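PDB 5LG5: allantoin racemase from Pseudomonas fluorescens, which catalyses the racemization of allantoin, interconverting its two enantiomers, and belongs to the HyuE family of hydantoin racemases. Local coordinates for the interface of chains A and B. Sequence-based numbering; all coordinates share one arbitrary frame. Chains: chain A/B, Allantoin racemase.

The interface of chains A and B. Residues chain A 97, 101, 105, 132, 208; chain B 97, 101, 105, 132, 208.
The ring of A:Phe105 has B:Ile208 on one face. The methyl CG2 of B:Ile208 sits over the ring centre, 3.8 Å from the centroid, in a CH-pi contact. The two side chains cross at about a right angle. The CG1-CD1 branch lies over the same face nearer the far end of the ring, its CD1 3.5 Å from CZ of A:Phe105. At the rim, CZ also meets CB of B:Ser101, and CE2 lies 4.0 Å from CB of B:Glu97. The ring of B:Phe105 repeats this against A:Ile208, A:Ser101 and A:Glu97, but CG2 of A:Ile208 is offset toward the rim. In both isoleucines CG2 is anti to the backbone N and CG1 is anti to the carbonyl carbon (chi1 -65° in A:Ile208), which points both branches at the partner ring. With an alanine here instead of A:Phe105, B:Ile208 would probably lose the ring it packs on, and a gap would open beside B:Ser101 and B:Glu97.

The two serines meet between the rings, around the two-fold axis. OG of A:Ser101 and OG of B:Ser101 are 2.5 Å apart, a short hydrogen bond between hydroxyls. A chi1 of -175° in A:Ser101, with OG opposite the backbone N, turns the hydroxyl toward its twin. Water 1 bridges the two hydroxyls, 3.1 Å from OG of A:Ser101. Water 2 joins the carbonyl O of A:Ser101 to OG of B:Ser101, at 2.9 Å from the latter. Water 3 makes the twin link, from OG of A:Ser101 to O of B:Ser101. CD2 of A:Leu132 and CD2 of B:Leu132 come only within 4.3 Å, a marginal approach.

The patch is part of a two-fold symmetric interface within the deposited six-copy assembly. It pairs helix 95-104 of one chain with its twin, a small polar, water-linked centre flanked by two phenylalanine-isoleucine contacts. It likely contributes to holding two subunits together.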
# COMPACT_ATOMS: atom_id res chain seq x y z
N GLU A 97 -11.79 -11.51 -12.86
CA GLU A 97 -11.81 -10.06 -12.87
C GLU A 97 -13.20 -9.52 -13.19
O GLU A 97 -13.60 -8.49 -12.66
CB GLU A 97 -10.75 -9.56 -13.84
CG GLU A 97 -9.36 -9.99 -13.36
CD GLU A 97 -8.37 -10.22 -14.47
OE1 GLU A 97 -7.41 -11.00 -14.26
OE2 GLU A 97 -8.54 -9.61 -15.54
N SER A 101 -14.85 -7.06 -10.58
CA SER A 101 -15.12 -5.74 -11.15
C SER A 101 -16.60 -5.36 -11.08
O SER A 101 -16.93 -4.21 -10.74
CB SER A 101 -14.59 -5.66 -12.58
OG SER A 101 -14.75 -4.35 -13.09
N PHE A 105 -19.17 -2.48 -8.16
CA PHE A 105 -20.23 -1.51 -8.36
C PHE A 105 -21.38 -1.67 -7.38
O PHE A 105 -22.26 -0.81 -7.30
CB PHE A 105 -20.78 -1.59 -9.79
CG PHE A 105 -19.82 -1.08 -10.83
CD1 PHE A 105 -19.10 -1.97 -11.62
CD2 PHE A 105 -19.64 0.28 -11.01
CE1 PHE A 105 -18.22 -1.51 -12.58
CE2 PHE A 105 -18.75 0.75 -11.96
CZ PHE A 105 -18.04 -0.14 -12.75
N LEU A 132 -7.64 -5.20 -8.59
CA LEU A 132 -9.01 -5.26 -8.12
C LEU A 132 -9.07 -5.75 -6.67
O LEU A 132 -10.14 -6.01 -6.14
CB LEU A 132 -9.85 -6.17 -9.02
CG LEU A 132 -10.08 -5.69 -10.46
CD1 LEU A 132 -10.71 -6.79 -11.31
CD2 LEU A 132 -11.01 -4.48 -10.43
N ILE A 208 -19.67 -8.09 -19.84
CA ILE A 208 -18.52 -7.21 -20.06
C ILE A 208 -17.94 -7.37 -21.46
O ILE A 208 -17.69 -6.38 -22.15
CB ILE A 208 -17.43 -7.44 -18.97
CG1 ILE A 208 -17.98 -7.02 -17.60
CG2 ILE A 208 -16.13 -6.68 -19.30
CD1 ILE A 208 -17.10 -7.44 -16.44
N GLU B 97 -15.89 5.59 -12.26
CA GLU B 97 -15.58 4.19 -12.01
C GLU B 97 -15.90 3.35 -13.23
O GLU B 97 -15.20 2.38 -13.52
CB GLU B 97 -16.32 3.71 -10.76
CG GLU B 97 -15.80 4.43 -9.51
CD GLU B 97 -16.84 4.63 -8.44
OE1 GLU B 97 -16.69 5.59 -7.65
OE2 GLU B 97 -17.80 3.83 -8.37
N SER B 101 -12.84 1.12 -14.72
CA SER B 101 -13.08 -0.32 -14.64
C SER B 101 -13.05 -1.01 -16.01
O SER B 101 -12.42 -2.07 -16.17
CB SER B 101 -14.40 -0.59 -13.91
OG SER B 101 -14.58 -1.97 -13.67
N PHE B 105 -9.80 -3.69 -18.33
CA PHE B 105 -9.88 -4.90 -19.15
C PHE B 105 -9.07 -4.79 -20.44
O PHE B 105 -8.90 -5.79 -21.15
CB PHE B 105 -11.33 -5.25 -19.48
CG PHE B 105 -12.09 -5.77 -18.31
CD1 PHE B 105 -12.98 -4.96 -17.63
CD2 PHE B 105 -11.87 -7.07 -17.85
CE1 PHE B 105 -13.67 -5.45 -16.53
CE2 PHE B 105 -12.54 -7.54 -16.75
CZ PHE B 105 -13.44 -6.73 -16.09
N LEU B 132 -9.80 1.47 -7.66
CA LEU B 132 -9.52 1.35 -9.09
C LEU B 132 -8.26 2.10 -9.45
O LEU B 132 -7.93 2.22 -10.63
CB LEU B 132 -10.68 1.88 -9.94
CG LEU B 132 -11.99 1.09 -9.92
CD1 LEU B 132 -13.12 1.84 -10.61
CD2 LEU B 132 -11.75 -0.26 -10.59
N ILE B 208 -22.52 -0.92 -18.26
CA ILE B 208 -22.39 -1.52 -16.94
C ILE B 208 -23.74 -1.53 -16.23
O ILE B 208 -24.18 -2.56 -15.69
CB ILE B 208 -21.29 -0.79 -16.11
CG1 ILE B 208 -19.92 -1.07 -16.74
CG2 ILE B 208 -21.30 -1.20 -14.65
CD1 ILE B 208 -18.79 -0.24 -16.20
O HOH W 1 -16.83 -3.48 -15.25
O HOH W 2 -15.29 -2.00 -10.81
O HOH W 3 -11.83 -3.84 -14.23